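Local coordinates for protein filamentous hemagglutinin (Bordetella pertussis, PDB 1RWR) that serves as a secreted adhesin, its N-terminal TPS domain probably directing export across the outer membrane in the two-partner secretion pathway, at residues 227-232 against 249-254; 245-250 against 261-266. All coordinates share one frame; numbering follows the deposited sequence.

The two contacts interleave along the chain. Starting from the N-terminal side, strand 229-234 leaves the turn at 227-228, the chain passes through strands 240-243 and 247-249, and strand 252-257 then closes contact 1 by lying beside strand 229-234. Contact 2 opens before that closure, on strand 247-249, and closes later, when strand 261-268 comes alongside. The loops therefore cross rather than nest, and both include S249 and P250, which touch only in contact 1. Contact 1 joins two neighbouring strands of the long parallel sheet; contact 2 joins neighbours in another sheet of the same beta-helix. A probable hydrogen bond from G227 N to S248 O runs between them, their centres being about 9 Å apart.

Contact 1 of 2, residues 227-232 against 249-254; sequences GKHITL and SPSAIT
Two neighbouring strands in a long parallel sheet of the beta-helix meet here, as do the turns that lead into them. The axes of 229-232 and 252-254 lie 4.7 Å apart with 1° between their directions. The parallel pairing is I230 with I253 and T231 with T254. I230 is held through both its N-H and its C=O: I230 N gives a nearly straight bond (171°) to A252 O at 2.9 Å, and I230 O receives T254 N at 2.9 Å. L232 N continues the pattern to T254 O. One face carries I230 and I253, buried in the interior, where I230 CB stands 4.2 Å from I253 CG1. On the other face, the hydroxyls of T231 and T254, each anti to its own carbonyl carbon, share a water that also donates to I230 O. H229 lies on that face too; its CD2 edge meets A252 CB in the ring plane at 3.7 Å, while its ND1 is hydrogen-bonded to D183 of the adjacent strand 183-188, fixing the ring from the opposite end. S249 OG, anti to its backbone N (chi1 171°), accepts from S251 N, forming an ST turn. S249 OG lies 2.7 Å from K228 O and 2.9 Å from G227 O, with A252 O at 3.1 Å; which oxygen takes its proton is unsettled. S249, ending strand 247-249, thus ties the turn at 227-228 to the one leading into 252-254. Matched parallel strands with an aliphatic interior and a polar outer face are the arrangement of a parallel beta-helix, the fold of the TPS domain.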
ATOM      1  N   GLY A 227      -8.024   3.496 -10.979  1.00 13.13           N
ATOM      2  CA  GLY A 227      -6.658   3.072 -11.200  1.00 13.22           C
ATOM      3  C   GLY A 227      -6.459   2.541 -12.601  1.00 13.47           C
ATOM      4  O   GLY A 227      -7.418   2.143 -13.274  1.00 13.74           O
ATOM      5  N   LYS A 228      -5.213   2.589 -13.066  1.00 14.07           N
ATOM      6  CA  LYS A 228      -4.867   2.200 -14.434  1.00 14.47           C
ATOM      7  C   LYS A 228      -5.245   0.748 -14.689  1.00 13.95           C
ATOM      8  O   LYS A 228      -5.867   0.420 -15.684  1.00 13.72           O
ATOM      9  CB  LYS A 228      -3.363   2.477 -14.703  1.00 14.88           C
ATOM     10  CG  LYS A 228      -2.900   2.134 -16.095  1.00 18.96           C
ATOM     11  CD  LYS A 228      -1.544   2.729 -16.384  1.00 23.00           C
ATOM     12  CE  LYS A 228      -0.455   2.054 -15.601  1.00 26.43           C
ATOM     13  NZ  LYS A 228       0.803   2.811 -15.795  1.00 29.89           N
ATOM     14  N   HIS A 229      -4.836  -0.118 -13.778  1.00 13.86           N
ATOM     15  CA  HIS A 229      -5.368  -1.434 -13.589  1.00 13.97           C
ATOM     16  C   HIS A 229      -5.703  -1.524 -12.114  1.00 13.82           C
ATOM     17  O   HIS A 229      -4.940  -1.023 -11.277  1.00 15.17           O
ATOM     18  CB  HIS A 229      -4.344  -2.530 -13.905  1.00 14.64           C
ATOM     19  CG  HIS A 229      -3.714  -2.396 -15.256  1.00 16.09           C
ATOM     20  ND1 HIS A 229      -2.607  -1.608 -15.472  1.00 18.43           N
ATOM     21  CD2 HIS A 229      -4.026  -2.946 -16.459  1.00 18.41           C
ATOM     22  CE1 HIS A 229      -2.269  -1.663 -16.752  1.00 19.65           C
ATOM     23  NE2 HIS A 229      -3.125  -2.451 -17.377  1.00 18.84           N
ATOM     24  N   ILE A 230      -6.812  -2.163 -11.805  1.00 12.99           N
ATOM     25  CA  ILE A 230      -7.230  -2.445 -10.422  1.00 12.76           C
ATOM     26  C   ILE A 230      -7.286  -3.957 -10.238  1.00 12.48           C
ATOM     27  O   ILE A 230      -7.901  -4.684 -11.050  1.00 12.34           O
ATOM     28  CB  ILE A 230      -8.613  -1.843 -10.134  1.00 12.55           C
ATOM     29  CG1 ILE A 230      -8.619  -0.331 -10.336  1.00 13.98           C
ATOM     30  CG2 ILE A 230      -9.065  -2.159  -8.696  1.00 12.59           C
ATOM     31  CD1 ILE A 230      -9.991   0.270 -10.211  1.00 14.98           C
ATOM     32  N   THR A 231      -6.628  -4.440  -9.194  1.00 12.04           N
ATOM     33  CA  THR A 231      -6.619  -5.839  -8.867  1.00 12.67           C
ATOM     34  C   THR A 231      -6.978  -6.010  -7.392  1.00 12.66           C
ATOM     35  O   THR A 231      -6.352  -5.393  -6.538  1.00 12.07           O
ATOM     36  CB  THR A 231      -5.246  -6.405  -9.112  1.00 13.89           C
ATOM     37  OG1 THR A 231      -4.898  -6.216 -10.493  1.00 16.03           O
ATOM     38  CG2 THR A 231      -5.221  -7.919  -8.864  1.00 16.63           C
ATOM     39  N   LEU A 232      -7.976  -6.847  -7.121  1.00 13.33           N
ATOM     40  CA  LEU A 232      -8.362  -7.244  -5.773  1.00 14.32           C
ATOM     41  C   LEU A 232      -8.226  -8.743  -5.632  1.00 14.96           C
ATOM     42  O   LEU A 232      -8.799  -9.501  -6.428  1.00 16.05           O
ATOM     43  CB  LEU A 232      -9.784  -6.785  -5.430  1.00 15.06           C
ATOM     44  CG  LEU A 232     -10.193  -5.322  -5.758  1.00 16.53           C
ATOM     45  CD1 LEU A 232     -11.696  -5.161  -5.479  1.00 17.83           C
ATOM     46  CD2 LEU A 232      -9.415  -4.326  -4.982  1.00 16.10           C
ATOM     47  N   SER A 249     -11.589   1.972 -14.276  1.00 12.42           N
ATOM     48  CA  SER A 249     -10.225   1.764 -14.774  1.00 12.47           C
ATOM     49  C   SER A 249     -10.126   1.876 -16.296  1.00 13.21           C
ATOM     50  O   SER A 249     -10.977   1.324 -17.015  1.00 13.10           O
ATOM     51  CB  SER A 249      -9.736   0.369 -14.390  1.00 12.93           C
ATOM     52  OG  SER A 249      -8.515   0.116 -15.041  1.00 13.13           O
ATOM     53  N   PRO A 250      -9.115   2.568 -16.818  1.00 13.80           N
ATOM     54  CA  PRO A 250      -8.935   2.558 -18.272  1.00 14.94           C
ATOM     55  C   PRO A 250      -8.655   1.187 -18.847  1.00 15.17           C
ATOM     56  O   PRO A 250      -8.987   0.964 -20.004  1.00 16.38           O
ATOM     57  CB  PRO A 250      -7.759   3.477 -18.495  1.00 15.85           C
ATOM     58  CG  PRO A 250      -7.097   3.555 -17.250  1.00 17.29           C
ATOM     59  CD  PRO A 250      -8.181   3.501 -16.170  1.00 14.54           C
ATOM     60  N   SER A 251      -8.005   0.294 -18.105  1.00 15.33           N
ATOM     61  CA  SER A 251      -7.400  -0.877 -18.747  1.00 16.09           C
ATOM     62  C   SER A 251      -7.736  -2.253 -18.185  1.00 16.18           C
ATOM     63  O   SER A 251      -7.688  -3.227 -18.918  1.00 16.94           O
ATOM     64  CB  SER A 251      -5.883  -0.708 -18.763  1.00 17.01           C
ATOM     65  OG  SER A 251      -5.527   0.423 -19.536  1.00 17.84           O
ATOM     66  N   ALA A 252      -8.055  -2.369 -16.899  1.00 15.44           N
ATOM     67  CA  ALA A 252      -8.448  -3.672 -16.355  1.00 14.73           C
ATOM     68  C   ALA A 252      -8.951  -3.579 -14.936  1.00 14.18           C
ATOM     69  O   ALA A 252      -8.400  -2.849 -14.127  1.00 13.03           O
ATOM     70  CB  ALA A 252      -7.285  -4.680 -16.363  1.00 15.15           C
ATOM     71  N   ILE A 253      -9.931  -4.422 -14.643  1.00 14.05           N
ATOM     72  CA  ILE A 253     -10.333  -4.731 -13.274  1.00 14.62           C
ATOM     73  C   ILE A 253     -10.334  -6.238 -13.144  1.00 13.81           C
ATOM     74  O   ILE A 253     -11.009  -6.961 -13.922  1.00 13.84           O
ATOM     75  CB  ILE A 253     -11.723  -4.130 -12.956  1.00 14.75           C
ATOM     76  CG1 ILE A 253     -11.684  -2.602 -12.938  1.00 15.01           C
ATOM     77  CG2 ILE A 253     -12.280  -4.654 -11.626  1.00 16.22           C
ATOM     78  CD1 ILE A 253     -13.062  -1.944 -12.944  1.00 15.25           C
ATOM     79  N   THR A 254      -9.587  -6.717 -12.185  1.00 13.55           N
ATOM     80  CA  THR A 254      -9.480  -8.143 -11.916  1.00 14.15           C
ATOM     81  C   THR A 254      -9.749  -8.395 -10.448  1.00 14.83           C
ATOM     82  O   THR A 254      -9.116  -7.780  -9.580  1.00 14.58           O
ATOM     83  CB  THR A 254      -8.082  -8.626 -12.264  1.00 15.50           C
ATOM     84  OG1 THR A 254      -7.754  -8.216 -13.603  1.00 17.22           O
ATOM     85  CG2 THR A 254      -7.980 -10.150 -12.234  1.00 18.31           C
TER
HETATM   86  O   HOH W   1      -6.306  -5.823 -13.319  1.00 20.07           O

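Contact 2 of 2, residues 245-250 against 261-266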
ATOM      1  N   GLY A 245     -17.954   0.213  -3.233  1.00 15.14           N
ATOM      2  CA  GLY A 245     -17.383   1.403  -3.871  1.00 14.66           C
ATOM      3  C   GLY A 245     -17.197   1.203  -5.373  1.00 13.62           C
ATOM      4  O   GLY A 245     -16.735   0.149  -5.776  1.00 14.25           O
ATOM      5  N   SER A 246     -17.579   2.176  -6.197  1.00 13.24           N
ATOM      6  CA  SER A 246     -17.490   2.057  -7.651  1.00 13.79           C
ATOM      7  C   SER A 246     -16.045   1.863  -8.056  1.00 12.71           C
ATOM      8  O   SER A 246     -15.177   2.484  -7.475  1.00 12.44           O
ATOM      9  CB  SER A 246     -18.000   3.332  -8.306  1.00 15.45           C
ATOM     10  OG  SER A 246     -19.391   3.385  -8.080  1.00 22.31           O
ATOM     11  N   LEU A 247     -15.806   0.997  -9.038  1.00 11.91           N
ATOM     12  CA  LEU A 247     -14.480   0.754  -9.564  1.00 12.23           C
ATOM     13  C   LEU A 247     -14.449   1.312 -10.969  1.00 12.15           C
ATOM     14  O   LEU A 247     -15.345   1.004 -11.780  1.00 12.54           O
ATOM     15  CB  LEU A 247     -14.219  -0.742  -9.590  1.00 11.56           C
ATOM     16  CG  LEU A 247     -14.304  -1.423  -8.229  1.00 13.33           C
ATOM     17  CD1 LEU A 247     -13.952  -2.896  -8.399  1.00 15.69           C
ATOM     18  CD2 LEU A 247     -13.338  -0.835  -7.225  1.00 15.68           C
ATOM     19  N   SER A 248     -13.388   2.034 -11.284  1.00 12.11           N
ATOM     20  CA  SER A 248     -13.233   2.626 -12.603  1.00 13.23           C
ATOM     21  C   SER A 248     -11.815   2.465 -13.055  1.00 12.79           C
ATOM     22  O   SER A 248     -10.913   2.830 -12.322  1.00 13.92           O
ATOM     23  CB  SER A 248     -13.643   4.112 -12.527  1.00 13.66           C
ATOM     24  OG  SER A 248     -13.614   4.713 -13.818  1.00 16.14           O
ATOM     25  N   SER A 249     -11.589   1.972 -14.276  1.00 12.42           N
ATOM     26  CA  SER A 249     -10.225   1.764 -14.774  1.00 12.47           C
ATOM     27  C   SER A 249     -10.126   1.876 -16.296  1.00 13.21           C
ATOM     28  O   SER A 249     -10.977   1.324 -17.015  1.00 13.10           O
ATOM     29  CB  SER A 249      -9.736   0.369 -14.390  1.00 12.93           C
ATOM     30  OG  SER A 249      -8.515   0.116 -15.041  1.00 13.13           O
ATOM     31  N   PRO A 250      -9.115   2.568 -16.818  1.00 13.80           N
ATOM     32  CA  PRO A 250      -8.935   2.558 -18.272  1.00 14.94           C
ATOM     33  C   PRO A 250      -8.655   1.187 -18.847  1.00 15.17           C
ATOM     34  O   PRO A 250      -8.987   0.964 -20.004  1.00 16.38           O
ATOM     35  CB  PRO A 250      -7.759   3.477 -18.495  1.00 15.85           C
ATOM     36  CG  PRO A 250      -7.097   3.555 -17.250  1.00 17.29           C
ATOM     37  CD  PRO A 250      -8.181   3.501 -16.170  1.00 14.54           C
ATOM     38  N   ILE A 261     -17.464 -13.087  -4.057  1.00 15.06           N
ATOM     39  CA  ILE A 261     -17.225 -11.725  -4.537  1.00 15.20           C
ATOM     40  C   ILE A 261     -18.565 -11.038  -4.662  1.00 15.27           C
ATOM     41  O   ILE A 261     -19.500 -11.602  -5.243  1.00 15.80           O
ATOM     42  CB  ILE A 261     -16.546 -11.724  -5.916  1.00 14.39           C
ATOM     43  CG1 ILE A 261     -15.170 -12.410  -5.895  1.00 14.83           C
ATOM     44  CG2 ILE A 261     -16.463 -10.297  -6.456  1.00 15.69           C
ATOM     45  CD1 ILE A 261     -14.592 -12.713  -7.309  1.00 15.65           C
ATOM     46  N   ALA A 262     -18.652  -9.822  -4.141  1.00 15.46           N
ATOM     47  CA  ALA A 262     -19.832  -8.996  -4.248  1.00 15.60           C
ATOM     48  C   ALA A 262     -19.388  -7.571  -4.605  1.00 15.51           C
ATOM     49  O   ALA A 262     -18.795  -6.879  -3.782  1.00 15.80           O
ATOM     50  CB  ALA A 262     -20.550  -8.983  -2.979  1.00 17.19           C
ATOM     51  N   LEU A 263     -19.625  -7.155  -5.844  1.00 15.60           N
ATOM     52  CA  LEU A 263     -19.255  -5.801  -6.268  1.00 15.24           C
ATOM     53  C   LEU A 263     -20.497  -4.977  -6.480  1.00 15.47           C
ATOM     54  O   LEU A 263     -21.602  -5.519  -6.710  1.00 16.20           O
ATOM     55  CB  LEU A 263     -18.481  -5.777  -7.607  1.00 15.76           C
ATOM     56  CG  LEU A 263     -17.172  -6.561  -7.678  1.00 16.39           C
ATOM     57  CD1 LEU A 263     -16.509  -6.292  -9.017  1.00 17.09           C
ATOM     58  CD2 LEU A 263     -16.210  -6.238  -6.506  1.00 16.92           C
ATOM     59  N   GLY A 264     -20.285  -3.674  -6.469  1.00 14.16           N
ATOM     60  CA  GLY A 264     -21.247  -2.709  -6.995  1.00 14.65           C
ATOM     61  C   GLY A 264     -21.006  -2.461  -8.472  1.00 14.19           C
ATOM     62  O   GLY A 264     -21.011  -3.392  -9.277  1.00 16.23           O
ATOM     63  N   ASP A 265     -20.872  -1.200  -8.849  1.00 14.65           N
ATOM     64  CA  ASP A 265     -20.602  -0.819 -10.236  1.00 15.54           C
ATOM     65  C   ASP A 265     -19.117  -0.980 -10.543  1.00 14.66           C
ATOM     66  O   ASP A 265     -18.269  -0.613  -9.727  1.00 14.02           O
ATOM     67  CB  ASP A 265     -21.011   0.638 -10.474  1.00 17.80           C
ATOM     68  CG  ASP A 265     -22.475   0.851 -10.317  1.00 21.96           C
ATOM     69  OD1 ASP A 265     -23.245  -0.115 -10.386  1.00 25.76           O
ATOM     70  OD2 ASP A 265     -22.951   1.975 -10.114  1.00 28.12           O
ATOM     71  N   ALA A 266     -18.790  -1.502 -11.716  1.00 13.69           N
ATOM     72  CA  ALA A 266     -17.380  -1.560 -12.155  1.00 14.15           C
ATOM     73  C   ALA A 266     -17.339  -1.340 -13.648  1.00 13.87           C
ATOM     74  O   ALA A 266     -18.130  -1.951 -14.383  1.00 14.58           O
ATOM     75  CB  ALA A 266     -16.744  -2.912 -11.809  1.00 14.59           C
TER
HETATM   76  O   HOH W   2     -17.962  -2.017  -7.248  1.00 13.31           O
HETATM   77  O   HOH W   3     -20.723   0.928  -6.835  1.00 16.08           O
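L247, D265 and A266 account for most of the surface buried here, and the pairing between them is short. L247 N donates to D265 O at 3.0 Å with an N-H...O angle of 165°, the donor lying in the carbonyl plane, and this is the single direct hydrogen bond between 245-250 and 261-266. Next to it, L247 and A266 form a parallel bridge: A266 CA approaches L247 O at 3.3 Å, and the two CB atoms meet at 4.0 Å on the buried side of the sheet. L247, its CG anti to the carbonyl carbon (chi1 -59°), brings CD1 to 4.3 Å from CD1 of L263, so one side chain bridges to two buried residues, A266 and L263. D265 works mainly through its backbone. D265 N donates to a water 2.9 Å away that also lies near S246 OG, and a second water sits within 2.9 Å of both D265 O and G245 O. On the carboxylate, OD1 makes a weak hydrogen bond to K285 N. The axes of 247-249 and 261-266 lie at 33°; the pairing met at D265 and A266 is carried on by T267, which bonds L247 and S249. Inside the beta-helix, I253 of strand 252-257 packs on both L247 and A266, L273 of strand 272-277 touches A266, and M225 of strand 225-226 lies against L247; L263 reaches on to A283 of strand 281-283.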